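Local coordinates for 3-hydroxyisobutyrate dehydrogenase family protein (Geobacter sulfurreducens, PDB 3PDU), which probably reduces succinic semialdehyde to gamma-hydroxybutyrate with NADPH, as a member of the beta-hydroxyacid dehydrogenase family, at residues D26-N31 / A52-A57; L7-M12 / A35-L40; V74-G77 / V81-G84; G90-S95 / P149-L154. All blocks are in the same frame, centred on the assembly; numbering follows the deposited sequence.

In the fold
All four contacts belong to the nucleotide-binding part of the chain, and two of them, contacts 1 and 2, include residues that hydrogen-bond NADP. These two are joined directly, since Asn31 of contact 1 takes the backbone N of Leu9 in contact 2. Between their segments, contacts 1 and 4 are buried apolar meetings of a helix with a strand of the same sheet; the polar bonds of contact 1 go to NADP. Contact 2 is buried as well but mixes leucine packing with water and phosphate chemistry. Contact 3 is partly buried, lies at a helix end and alone has backbone hydrogen bonds between its segments. Tyr91 of contact 4 packs on Val74 and Val81 of contact 3.

Contact 1: residues D26-N31 / A52-A57; sequences DVTVWN and AEVCAA. With NAP (NADP nicotinamide-adenine-dinucleotide phosphate), chain I.
Trp30 meets Val54 through the first atom of its side chain: Trp30 CB lies 4.1 Å from Val54 CG2. From there the indole departs from the helix, because CG stands anti to the backbone N (chi1 172°), and its far corner reaches the cofactor. Trp30 CH2 comes 3.9 Å from C2A of NADP, with the adenine carbon at the edge of the indole and near its plane, so this is no face-to-face stack. The same Val54 CG2 touches Thr28 CG2 at 4.1 Å, the two side chains sliding past one another in opposite directions; one methyl serves two strand residues. Just beyond the strand, Asn31 grips the adenosine ribose phosphate with both ends of its amide. Asn31 OD1 accepts from ribose hydroxyl O3B of NADP at 2.8 Å, and Asn31 ND2 donates to its phosphate oxygen O3X at 2.8 Å with an N-H...O angle of 168°. A leucine here would probably leave O3B and O3X without these partners, and the backbone N of Leu9, which also binds OD1, without its acceptor. In the sheet, strand 27-30 runs between strands 46-47 and 4-7, and helix 51-57 packs against it through Val54, which also touches Leu7 and Thr61.

Contact 2: residues L7-M12 / A35-L40; sequences LGLGIM and AKCAPL. With NAP (NADP nicotinamide-adenine-dinucleotide phosphate), chain I.
Leu9 and Lys36 are bridged by a water that three groups hold. It donates to Leu9 O at 3.1 Å and to phosphate oxygen O3X of NADP at 2.7 Å, and accepts from Lys36 NZ at 3.0 Å. The lysine chain turns at its second torsion (-55°) and again at its last (70°), which brings NZ to this water, while its CB packs against Leu9 CB. Leu9 also supplies the apolar part. Leu9 CD1 presses at 3.6 Å on Cys37 CA and touches Cys37 SG; the same Leu9 CD1 meets Leu40 CD1 at 3.8 Å, the two leucines coming tip to tip. Further along the loop, backbone amides turn to the diphosphate. Ile11 N donates to O2A of NADP in a nearly straight bond (176°). Met12 N donates to O2N of NADP at 2.9 Å. Gly10 must stay bare, for a CB there would collide with O5B. Met12 folds back over the nicotinamide, Met12 CE lying 3.5 Å from C4N of NADP. The glycine-rich turn fits the GxGxxG pattern of Rossmann folds. NADP is bound here, and the water-mediated reach of Lys36 to the 2'-phosphate probably helps the site recognise NADP rather than NAD.

Contact 3: residues V74-G77 / V81-G84; sequences VCFG and VLEG
Val81 and Leu82 donate their backbone amides to the last turn of helix 68-76. Val81 N binds Val74 O at 2.8 Å (N-H...O 161°), and Leu82 N binds Cys75 O at 3.3 Å (169°). Both donors lie in the carbonyl planes, so two successive carbonyls near the helix end are met by amides seven residues further on. Side chains pack beside these bonds. Val81 CG2 sits 4.0 Å from Val74 CG1, the two valines crossing at a slant. Leu82 splits at CG: CG itself and branch CD2 lie against Cys75 SG (Leu82 CG to SG 3.7 Å), while Leu82 CD1 comes to 3.4 Å from Phe76 CD1, approaching the ring obliquely. Cys75 is placed for this by its first torsion, with SG anti to the backbone N (chi1 177°), which also sets Cys75 SG 3.8 Å above the plane of the Phe76 ring, over its centre. The helix stops at Gly77, the first residue to leave helical angles, and the chain doubles back within the beta-alpha-beta crossover that joins parallel strands 60-63 and 90-93. Were Leu82 cut back to an alanine, Cys75 SG and Phe76 CD1 would probably lose their apolar neighbour and a gap would open between them. In the next shell, helix 99-111 backs this layer, Ile105 touching Cys75 and Phe76, and Ala108 touching Phe76 and Leu82. On the other flank Val81 packs on Cys55 of helix 51-57 and on Tyr91, while Val74 reaches NADP itself. Beyond Glu83, Gly84 O is held by Arg89, whose guanidinium also bonds Cys55 O.

Contact 4: residues G90-S95 / P149-L154; sequences GYIDMS and PAFAAL
Ile92 and Phe151 approach from opposite directions, strand against helix, and meet at the far end of the phenyl ring. Phe151 CZ lies 4.0 Å from Ile92 CD1 and 4.1 Å from Ile92 CG2, so both isoleucine branches share one corner of the ring, CD1 approaching it obliquely. Met94 runs diagonally past the ring. Its chain is extended through chi2 and then turns at chi3 (83°), which brings Met94 CE to 4.1 Å from Phe151 CE1. The sulfur on the way, Met94 SD, touches Leu154 CD1 at 4.2 Å, so the methionine spans two helix residues three positions apart. These are ordinary apolar contacts between well-separated backbones: the nearest CA atoms, of Ile92 and Phe151, are 10.8 Å apart. On the strand's other side Asp93 closes an Asx turn. Asp93 OD1 accepts from Ser95 OG at 2.6 Å by the syn lone pair and from Ser95 N at 3.1 Å from above the carboxylate plane, while Ser95 OG is also bonded to Leu65 N. Helix 13-23 flanks the apolar group, Met16 touching Met94 and Leu154. Ile92 and Met94 face one helical layer while Tyr91 serves the other, as in the three-layer alpha-beta-alpha sandwich of a Rossmann fold.

Contact 1: residues D26-N31 / A52-A57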
loop_
_atom_site.group_PDB
_atom_site.type_symbol
_atom_site.label_atom_id
_atom_site.label_comp_id
_atom_site.label_asym_id
_atom_site.label_seq_id
_atom_site.Cartn_x
_atom_site.Cartn_y
_atom_site.Cartn_z
ATOM N N ASP A 26 4.432 28.052 40.595
ATOM C CA ASP A 26 5.172 29.203 40.068
ATOM C C ASP A 26 5.714 28.780 38.705
ATOM O O ASP A 26 6.605 27.932 38.631
ATOM C CB ASP A 26 6.321 29.513 41.046
ATOM C CG ASP A 26 7.195 30.688 40.615
ATOM O OD1 ASP A 26 7.302 30.991 39.413
ATOM O OD2 ASP A 26 7.814 31.297 41.508
ATOM N N VAL A 27 5.163 29.348 37.630
ATOM C CA VAL A 27 5.488 28.888 36.279
ATOM C C VAL A 27 6.134 30.001 35.450
ATOM O O VAL A 27 5.637 31.127 35.413
ATOM C CB VAL A 27 4.230 28.345 35.525
ATOM C CG1 VAL A 27 4.612 27.794 34.150
ATOM C CG2 VAL A 27 3.525 27.253 36.348
ATOM N N THR A 28 7.242 29.669 34.794
ATOM C CA THR A 28 7.883 30.562 33.839
ATOM C C THR A 28 7.725 29.981 32.434
ATOM O O THR A 28 8.033 28.813 32.212
ATOM C CB THR A 28 9.370 30.702 34.166
ATOM O OG1 THR A 28 9.513 31.237 35.483
ATOM C CG2 THR A 28 10.058 31.646 33.181
ATOM N N VAL A 29 7.251 30.788 31.485
ATOM C CA VAL A 29 6.976 30.278 30.143
ATOM C C VAL A 29 7.834 30.929 29.064
ATOM O O VAL A 29 8.302 32.063 29.202
ATOM C CB VAL A 29 5.481 30.441 29.744
ATOM C CG1 VAL A 29 4.575 29.723 30.735
ATOM C CG2 VAL A 29 5.101 31.930 29.655
ATOM N N TRP A 30 8.034 30.182 27.986
ATOM C CA TRP A 30 8.668 30.701 26.783
ATOM C C TRP A 30 8.029 30.048 25.566
ATOM O O TRP A 30 7.608 28.887 25.617
ATOM C CB TRP A 30 10.180 30.439 26.800
ATOM C CG TRP A 30 10.866 30.776 25.499
ATOM C CD1 TRP A 30 11.389 31.982 25.139
ATOM C CD2 TRP A 30 11.087 29.892 24.383
ATOM N NE1 TRP A 30 11.922 31.906 23.862
ATOM C CE2 TRP A 30 11.751 30.635 23.382
ATOM C CE3 TRP A 30 10.787 28.545 24.138
ATOM C CZ2 TRP A 30 12.125 30.076 22.154
ATOM C CZ3 TRP A 30 11.161 27.990 22.908
ATOM C CH2 TRP A 30 11.823 28.757 21.938
ATOM N N ASN A 31 7.930 30.809 24.483
ATOM C CA ASN A 31 7.506 30.282 23.191
ATOM C C ASN A 31 8.243 31.035 22.101
ATOM O O ASN A 31 8.419 32.250 22.202
ATOM C CB ASN A 31 5.997 30.455 22.981
ATOM C CG ASN A 31 5.471 29.645 21.796
ATOM O OD1 ASN A 31 5.497 28.418 21.826
ATOM N ND2 ASN A 31 4.978 30.329 20.760
ATOM N N ALA A 52 17.230 28.900 27.621
ATOM C CA ALA A 52 18.363 28.955 28.542
ATOM C C ALA A 52 17.986 29.683 29.827
ATOM O O ALA A 52 18.318 29.233 30.921
ATOM C CB ALA A 52 19.578 29.634 27.874
ATOM N N GLU A 53 17.283 30.804 29.696
ATOM C CA GLU A 53 16.843 31.552 30.869
ATOM C C GLU A 53 15.898 30.728 31.734
ATOM O O GLU A 53 15.984 30.749 32.963
ATOM C CB GLU A 53 16.178 32.877 30.473
ATOM C CG GLU A 53 15.744 33.710 31.680
ATOM C CD GLU A 53 14.795 34.847 31.330
ATOM O OE1 GLU A 53 14.862 35.360 30.194
ATOM O OE2 GLU A 53 13.980 35.229 32.201
ATOM N N VAL A 54 14.996 29.994 31.097
ATOM C CA VAL A 54 14.060 29.168 31.851
ATOM C C VAL A 54 14.802 28.070 32.625
ATOM O O VAL A 54 14.568 27.865 33.821
ATOM C CB VAL A 54 13.013 28.537 30.929
ATOM C CG1 VAL A 54 12.114 27.571 31.719
ATOM C CG2 VAL A 54 12.169 29.627 30.239
ATOM N N CYS A 55 15.696 27.362 31.944
ATOM C CA CYS A 55 16.336 26.182 32.543
ATOM C C CYS A 55 17.388 26.537 33.598
ATOM O O CYS A 55 17.717 25.724 34.462
ATOM C CB CYS A 55 16.935 25.285 31.460
ATOM S SG CYS A 55 15.675 24.499 30.417
ATOM N N ALA A 56 17.909 27.754 33.526
ATOM C CA ALA A 56 18.819 28.251 34.551
ATOM C C ALA A 56 18.052 28.589 35.831
ATOM O O ALA A 56 18.583 28.482 36.927
ATOM C CB ALA A 56 19.571 29.484 34.038
ATOM N N ALA A 57 16.795 28.991 35.689
ATOM C CA ALA A 57 16.049 29.524 36.830
ATOM C C ALA A 57 15.040 28.558 37.465
ATOM O O ALA A 57 14.662 28.732 38.618
ATOM C CB ALA A 57 15.351 30.821 36.443
HETATM P PA NAP I . 1.470 22.903 17.781
HETATM O O1A NAP I . 1.769 22.866 16.339
HETATM O O2A NAP I . 0.236 23.635 18.115
HETATM O O5B NAP I . 2.699 23.481 18.617
HETATM C C5B NAP I . 4.047 23.207 18.335
HETATM C C4B NAP I . 4.897 24.007 19.323
HETATM O O4B NAP I . 6.269 23.825 18.998
HETATM C C3B NAP I . 4.638 25.519 19.255
HETATM O O3B NAP I . 4.863 26.053 20.548
HETATM C C2B NAP I . 5.739 26.008 18.329
HETATM O O2B NAP I . 6.176 27.330 18.524
HETATM C C1B NAP I . 6.855 25.075 18.749
HETATM N N9A NAP I . 7.907 24.950 17.734
HETATM C C8A NAP I . 7.833 24.373 16.496
HETATM N N7A NAP I . 9.062 24.482 15.922
HETATM C C5A NAP I . 9.900 25.097 16.781
HETATM C C6A NAP I . 11.242 25.441 16.705
HETATM N N6A NAP I . 11.956 25.149 15.611
HETATM N N1A NAP I . 11.818 26.087 17.773
HETATM C C2A NAP I . 11.084 26.378 18.907
HETATM N N3A NAP I . 9.752 26.031 18.975
HETATM C C4A NAP I . 9.177 25.402 17.925
HETATM O O3 NAP I . 1.433 21.367 18.235
HETATM P PN NAP I . 0.760 20.597 19.464
HETATM O O1N NAP I . -0.478 19.966 18.972
HETATM O O2N NAP I . 0.804 21.476 20.660
HETATM O O5D NAP I . 1.868 19.440 19.594
HETATM C C5D NAP I . 3.017 19.550 20.405
HETATM C C4D NAP I . 3.572 18.139 20.552
HETATM O O4D NAP I . 2.621 17.325 21.211
HETATM C C3D NAP I . 3.789 17.490 19.189
HETATM O O3D NAP I . 4.904 16.618 19.298
HETATM C C2D NAP I . 2.546 16.654 18.969
HETATM O O2D NAP I . 2.769 15.554 18.097
HETATM C C1D NAP I . 2.305 16.211 20.406
HETATM N N1N NAP I . 0.939 15.806 20.741
HETATM C C2N NAP I . -0.140 16.487 20.250
HETATM C C3N NAP I . -1.433 16.094 20.611
HETATM C C7N NAP I . -2.648 16.844 20.111
HETATM O O7N NAP I . -3.884 16.202 20.178
HETATM N N7N NAP I . -2.558 18.072 19.593
HETATM C C4N NAP I . -1.602 15.014 21.474
HETATM C C5N NAP I . -0.494 14.339 21.988
HETATM C C6N NAP I . 0.779 14.757 21.620
HETATM P P2B NAP I . 5.523 28.531 17.671
HETATM O O1X NAP I . 6.589 29.585 17.619
HETATM O O2X NAP I . 5.145 28.020 16.297
HETATM O O3X NAP I . 4.288 29.025 18.364
#

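Contact 2: residues L7-M12 / A35-L40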
loop_
_atom_site.group_PDB
_atom_site.type_symbol
_atom_site.label_atom_id
_atom_site.label_comp_id
_atom_site.label_asym_id
_atom_site.label_seq_id
_atom_site.Cartn_x
_atom_site.Cartn_y
_atom_site.Cartn_z
ATOM N N LEU A 7 8.230 25.299 28.038
ATOM C CA LEU A 7 8.652 25.739 26.701
ATOM C C LEU A 7 7.714 25.166 25.647
ATOM O O LEU A 7 7.513 23.951 25.597
ATOM C CB LEU A 7 10.070 25.237 26.403
ATOM C CG LEU A 7 11.128 25.394 27.497
ATOM C CD1 LEU A 7 12.471 24.799 27.049
ATOM C CD2 LEU A 7 11.289 26.864 27.886
ATOM N N GLY A 8 7.144 26.023 24.803
ATOM C CA GLY A 8 6.285 25.548 23.727
ATOM C C GLY A 8 4.819 25.661 24.107
ATOM O O GLY A 8 4.260 24.775 24.753
ATOM N N LEU A 9 4.198 26.769 23.728
ATOM C CA LEU A 9 2.811 27.032 24.100
ATOM C C LEU A 9 1.934 26.877 22.873
ATOM O O LEU A 9 1.396 27.852 22.351
ATOM C CB LEU A 9 2.679 28.452 24.673
ATOM C CG LEU A 9 3.549 28.667 25.922
ATOM C CD1 LEU A 9 3.536 30.138 26.351
ATOM C CD2 LEU A 9 3.105 27.755 27.067
ATOM N N GLY A 10 1.809 25.646 22.404
ATOM C CA GLY A 10 1.005 25.370 21.231
ATOM C C GLY A 10 -0.369 24.888 21.646
ATOM O O GLY A 10 -0.851 25.204 22.743
ATOM N N ILE A 11 -1.003 24.131 20.762
ATOM C CA ILE A 11 -2.330 23.583 21.025
ATOM C C ILE A 11 -2.343 22.774 22.312
ATOM O O ILE A 11 -3.294 22.876 23.097
ATOM C CB ILE A 11 -2.822 22.723 19.840
ATOM C CG1 ILE A 11 -3.145 23.643 18.655
ATOM C CG2 ILE A 11 -4.041 21.888 20.233
ATOM C CD1 ILE A 11 -3.282 22.928 17.342
ATOM N N MET A 12 -1.295 21.980 22.531
ATOM C CA MET A 12 -1.175 21.170 23.748
ATOM C C MET A 12 -0.517 21.960 24.889
ATOM O O MET A 12 -0.994 21.947 26.027
ATOM C CB MET A 12 -0.362 19.893 23.479
ATOM C CG MET A 12 -1.016 18.906 22.489
ATOM S SD MET A 12 -2.514 18.175 23.172
ATOM C CE MET A 12 -1.825 17.011 24.363
ATOM N N ALA A 35 3.968 36.092 21.320
ATOM C CA ALA A 35 2.559 36.425 21.532
ATOM C C ALA A 35 1.777 35.285 22.218
ATOM O O ALA A 35 0.792 35.525 22.911
ATOM C CB ALA A 35 1.898 36.806 20.211
ATOM N N LYS A 36 2.201 34.045 22.018
ATOM C CA LYS A 36 1.508 32.923 22.651
ATOM C C LYS A 36 1.675 32.902 24.174
ATOM O O LYS A 36 0.932 32.212 24.871
ATOM C CB LYS A 36 1.951 31.578 22.051
ATOM C CG LYS A 36 1.642 31.440 20.545
ATOM C CD LYS A 36 0.158 31.680 20.283
ATOM C CE LYS A 36 -0.199 31.490 18.810
ATOM N NZ LYS A 36 -0.125 30.057 18.405
ATOM N N CYS A 37 2.646 33.644 24.697
ATOM C CA CYS A 37 2.816 33.703 26.149
ATOM C C CYS A 37 1.734 34.547 26.826
ATOM O O CYS A 37 1.471 34.380 28.010
ATOM C CB CYS A 37 4.185 34.292 26.514
ATOM S SG CYS A 37 5.579 33.304 25.969
ATOM N N ALA A 38 1.131 35.472 26.083
ATOM C CA ALA A 38 0.266 36.490 26.690
ATOM C C ALA A 38 -0.818 35.952 27.629
ATOM O O ALA A 38 -0.924 36.405 28.760
ATOM C CB ALA A 38 -0.356 37.403 25.624
ATOM N N PRO A 39 -1.643 35.002 27.158
ATOM C CA PRO A 39 -2.702 34.468 28.024
ATOM C C PRO A 39 -2.132 33.788 29.271
ATOM O O PRO A 39 -2.755 33.844 30.332
ATOM C CB PRO A 39 -3.385 33.409 27.147
ATOM C CG PRO A 39 -2.934 33.689 25.751
ATOM C CD PRO A 39 -1.589 34.317 25.855
ATOM N N LEU A 40 -0.978 33.142 29.146
ATOM C CA LEU A 40 -0.359 32.494 30.311
ATOM C C LEU A 40 0.185 33.503 31.320
ATOM O O LEU A 40 0.042 33.326 32.530
ATOM C CB LEU A 40 0.709 31.499 29.858
ATOM C CG LEU A 40 -0.217 30.403 29.306
ATOM C CD1 LEU A 40 0.064 30.001 27.888
ATOM C CD2 LEU A 40 -0.339 29.214 30.252
HETATM P PA NAP I . 1.470 22.903 17.781
HETATM O O1A NAP I . 1.769 22.866 16.339
HETATM O O2A NAP I . 0.236 23.635 18.115
HETATM O O5B NAP I . 2.699 23.481 18.617
HETATM C C5B NAP I . 4.047 23.207 18.335
HETATM C C4B NAP I . 4.897 24.007 19.323
HETATM O O4B NAP I . 6.269 23.825 18.998
HETATM C C3B NAP I . 4.638 25.519 19.255
HETATM O O3B NAP I . 4.863 26.053 20.548
HETATM C C2B NAP I . 5.739 26.008 18.329
HETATM O O2B NAP I . 6.176 27.330 18.524
HETATM C C1B NAP I . 6.855 25.075 18.749
HETATM N N9A NAP I . 7.907 24.950 17.734
HETATM C C8A NAP I . 7.833 24.373 16.496
HETATM N N7A NAP I . 9.062 24.482 15.922
HETATM C C5A NAP I . 9.900 25.097 16.781
HETATM C C6A NAP I . 11.242 25.441 16.705
HETATM N N6A NAP I . 11.956 25.149 15.611
HETATM N N1A NAP I . 11.818 26.087 17.773
HETATM C C2A NAP I . 11.084 26.378 18.907
HETATM N N3A NAP I . 9.752 26.031 18.975
HETATM C C4A NAP I . 9.177 25.402 17.925
HETATM O O3 NAP I . 1.433 21.367 18.235
HETATM P PN NAP I . 0.760 20.597 19.464
HETATM O O1N NAP I . -0.478 19.966 18.972
HETATM O O2N NAP I . 0.804 21.476 20.660
HETATM O O5D NAP I . 1.868 19.440 19.594
HETATM C C5D NAP I . 3.017 19.550 20.405
HETATM C C4D NAP I . 3.572 18.139 20.552
HETATM O O4D NAP I . 2.621 17.325 21.211
HETATM C C3D NAP I . 3.789 17.490 19.189
HETATM O O3D NAP I . 4.904 16.618 19.298
HETATM C C2D NAP I . 2.546 16.654 18.969
HETATM O O2D NAP I . 2.769 15.554 18.097
HETATM C C1D NAP I . 2.305 16.211 20.406
HETATM N N1N NAP I . 0.939 15.806 20.741
HETATM C C2N NAP I . -0.140 16.487 20.250
HETATM C C3N NAP I . -1.433 16.094 20.611
HETATM C C7N NAP I . -2.648 16.844 20.111
HETATM O O7N NAP I . -3.884 16.202 20.178
HETATM N N7N NAP I . -2.558 18.072 19.593
HETATM C C4N NAP I . -1.602 15.014 21.474
HETATM C C5N NAP I . -0.494 14.339 21.988
HETATM C C6N NAP I . 0.779 14.757 21.620
HETATM P P2B NAP I . 5.523 28.531 17.671
HETATM O O1X NAP I . 6.589 29.585 17.619
HETATM O O2X NAP I . 5.145 28.020 16.297
HETATM O O3X NAP I . 4.288 29.025 18.364
HETATM O O HOH W 1 1.911 28.008 19.273
#

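Contact 3: residues V74-G77 / V81-G84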
loop_
_atom_site.group_PDB
_atom_site.type_symbol
_atom_site.label_atom_id
_atom_site.label_comp_id
_atom_site.label_asym_id
_atom_site.label_seq_id
_atom_site.Cartn_x
_atom_site.Cartn_y
_atom_site.Cartn_z
ATOM N N VAL A 74 15.612 23.529 20.244
ATOM C CA VAL A 74 15.430 24.123 21.570
ATOM C C VAL A 74 16.485 23.611 22.573
ATOM O O VAL A 74 16.927 24.337 23.456
ATOM C CB VAL A 74 13.971 23.924 22.079
ATOM C CG1 VAL A 74 13.865 24.176 23.579
ATOM C CG2 VAL A 74 13.029 24.870 21.321
ATOM N N CYS A 75 16.907 22.366 22.409
ATOM C CA CYS A 75 17.919 21.800 23.290
ATOM C C CYS A 75 19.309 22.308 22.933
ATOM O O CYS A 75 20.007 22.878 23.773
ATOM C CB CYS A 75 17.900 20.271 23.222
ATOM S SG CYS A 75 19.180 19.460 24.234
ATOM N N PHE A 76 19.695 22.113 21.676
ATOM C CA PHE A 76 21.080 22.326 21.256
ATOM C C PHE A 76 21.369 23.700 20.660
ATOM O O PHE A 76 22.531 24.051 20.464
ATOM C CB PHE A 76 21.485 21.259 20.230
ATOM C CG PHE A 76 21.480 19.860 20.771
ATOM C CD1 PHE A 76 22.548 19.392 21.526
ATOM C CD2 PHE A 76 20.425 19.004 20.507
ATOM C CE1 PHE A 76 22.555 18.094 22.023
ATOM C CE2 PHE A 76 20.417 17.702 21.005
ATOM C CZ PHE A 76 21.482 17.245 21.764
ATOM N N GLY A 77 20.329 24.472 20.356
ATOM C CA GLY A 77 20.529 25.737 19.665
ATOM C C GLY A 77 21.060 26.860 20.550
ATOM O O GLY A 77 21.249 26.684 21.754
ATOM N N VAL A 81 18.338 24.936 25.841
ATOM C CA VAL A 81 18.297 24.279 27.147
ATOM C C VAL A 81 19.687 24.037 27.744
ATOM O O VAL A 81 19.914 24.272 28.930
ATOM C CB VAL A 81 17.518 22.947 27.073
ATOM C CG1 VAL A 81 17.669 22.124 28.373
ATOM C CG2 VAL A 81 16.030 23.220 26.759
ATOM N N LEU A 82 20.613 23.570 26.923
ATOM C CA LEU A 82 21.919 23.164 27.425
ATOM C C LEU A 82 22.734 24.337 27.971
ATOM O O LEU A 82 23.636 24.137 28.785
ATOM C CB LEU A 82 22.710 22.438 26.342
ATOM C CG LEU A 82 22.131 21.136 25.782
ATOM C CD1 LEU A 82 23.070 20.596 24.705
ATOM C CD2 LEU A 82 21.887 20.086 26.863
ATOM N N GLU A 83 22.411 25.554 27.539
ATOM C CA GLU A 83 23.136 26.739 28.009
ATOM C C GLU A 83 22.665 27.187 29.392
ATOM O O GLU A 83 23.282 28.042 30.014
ATOM C CB GLU A 83 23.006 27.900 27.018
ATOM C CG GLU A 83 23.611 27.618 25.647
ATOM C CD GLU A 83 23.720 28.869 24.780
ATOM O OE1 GLU A 83 23.286 29.954 25.230
ATOM O OE2 GLU A 83 24.240 28.769 23.646
ATOM N N GLY A 84 21.564 26.617 29.868
ATOM C CA GLY A 84 21.045 26.976 31.177
ATOM C C GLY A 84 20.910 25.835 32.176
ATOM O O GLY A 84 21.059 26.051 33.373
#

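Contact 4: residues G90-S95 / P149-L154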
loop_
_atom_site.group_PDB
_atom_site.type_symbol
_atom_site.label_atom_id
_atom_site.label_comp_id
_atom_site.label_asym_id
_atom_site.label_seq_id
_atom_site.Cartn_x
_atom_site.Cartn_y
_atom_site.Cartn_z
ATOM N N GLY A 90 15.845 19.787 36.379
ATOM C CA GLY A 90 15.265 18.786 35.498
ATOM C C GLY A 90 14.708 19.321 34.192
ATOM O O GLY A 90 14.198 20.441 34.123
ATOM N N TYR A 91 14.775 18.495 33.156
ATOM C CA TYR A 91 14.169 18.821 31.875
ATOM C C TYR A 91 13.280 17.653 31.483
ATOM O O TYR A 91 13.748 16.518 31.420
ATOM C CB TYR A 91 15.261 19.051 30.818
ATOM C CG TYR A 91 14.738 19.563 29.495
ATOM C CD1 TYR A 91 14.028 20.746 29.428
ATOM C CD2 TYR A 91 14.959 18.859 28.309
ATOM C CE1 TYR A 91 13.546 21.229 28.229
ATOM C CE2 TYR A 91 14.480 19.340 27.089
ATOM C CZ TYR A 91 13.772 20.529 27.065
ATOM O OH TYR A 91 13.279 21.036 25.882
ATOM N N ILE A 92 11.990 17.918 31.290
ATOM C CA ILE A 92 11.034 16.877 30.941
ATOM C C ILE A 92 10.474 17.195 29.569
ATOM O O ILE A 92 9.681 18.119 29.416
ATOM C CB ILE A 92 9.869 16.794 31.956
ATOM C CG1 ILE A 92 10.409 16.522 33.369
ATOM C CG2 ILE A 92 8.857 15.733 31.537
ATOM C CD1 ILE A 92 9.341 16.463 34.445
ATOM N N ASP A 93 10.903 16.448 28.564
ATOM C CA ASP A 93 10.448 16.727 27.208
ATOM C C ASP A 93 9.237 15.869 26.911
ATOM O O ASP A 93 9.320 14.639 26.849
ATOM C CB ASP A 93 11.577 16.491 26.191
ATOM C CG ASP A 93 11.296 17.150 24.832
ATOM O OD1 ASP A 93 10.157 17.607 24.603
ATOM O OD2 ASP A 93 12.217 17.207 23.992
ATOM N N MET A 94 8.096 16.525 26.754
ATOM C CA MET A 94 6.838 15.823 26.536
ATOM C C MET A 94 6.438 15.830 25.062
ATOM O O MET A 94 5.362 15.344 24.697
ATOM C CB MET A 94 5.747 16.438 27.418
ATOM C CG MET A 94 6.127 16.366 28.904
ATOM S SD MET A 94 4.838 16.915 30.051
ATOM C CE MET A 94 3.828 15.449 30.186
ATOM N N SER A 95 7.320 16.376 24.221
ATOM C CA SER A 95 7.129 16.386 22.768
ATOM C C SER A 95 7.104 14.962 22.210
ATOM O O SER A 95 7.819 14.088 22.709
ATOM C CB SER A 95 8.301 17.124 22.096
ATOM O OG SER A 95 8.554 18.387 22.679
ATOM N N PRO A 149 3.482 16.049 41.597
ATOM C CA PRO A 149 2.380 17.008 41.748
ATOM C C PRO A 149 2.028 17.711 40.431
ATOM O O PRO A 149 0.849 17.958 40.139
ATOM C CB PRO A 149 2.916 17.991 42.804
ATOM C CG PRO A 149 3.839 17.150 43.652
ATOM C CD PRO A 149 4.511 16.214 42.643
ATOM N N ALA A 150 3.032 18.020 39.623
ATOM C CA ALA A 150 2.756 18.620 38.325
ATOM C C ALA A 150 2.054 17.631 37.371
ATOM O O ALA A 150 1.113 18.004 36.658
ATOM C CB ALA A 150 4.049 19.199 37.705
ATOM N N PHE A 151 2.492 16.374 37.363
ATOM C CA PHE A 151 1.869 15.366 36.511
ATOM C C PHE A 151 0.399 15.156 36.900
ATOM O O PHE A 151 -0.438 14.858 36.048
ATOM C CB PHE A 151 2.635 14.031 36.572
ATOM C CG PHE A 151 3.900 14.002 35.731
ATOM C CD1 PHE A 151 4.106 14.919 34.717
ATOM C CD2 PHE A 151 4.859 13.026 35.938
ATOM C CE1 PHE A 151 5.269 14.875 33.931
ATOM C CE2 PHE A 151 6.023 12.976 35.157
ATOM C CZ PHE A 151 6.221 13.898 34.153
ATOM N N ALA A 152 0.084 15.317 38.184
ATOM C CA ALA A 152 -1.302 15.198 38.631
ATOM C C ALA A 152 -2.193 16.333 38.101
ATOM O O ALA A 152 -3.391 16.153 37.906
ATOM C CB ALA A 152 -1.378 15.108 40.156
ATOM N N ALA A 153 -1.604 17.503 37.869
ATOM C CA ALA A 153 -2.330 18.613 37.255
ATOM C C ALA A 153 -2.490 18.409 35.748
ATOM O O ALA A 153 -3.383 18.985 35.119
ATOM C CB ALA A 153 -1.608 19.932 37.526
ATOM N N LEU A 154 -1.626 17.591 35.163
ATOM C CA LEU A 154 -1.625 17.434 33.707
ATOM C C LEU A 154 -2.365 16.207 33.198
ATOM O O LEU A 154 -2.941 16.232 32.104
ATOM C CB LEU A 154 -0.190 17.385 33.187
ATOM C CG LEU A 154 0.684 18.625 33.399
ATOM C CD1 LEU A 154 2.070 18.343 32.845
ATOM C CD2 LEU A 154 0.086 19.848 32.724
#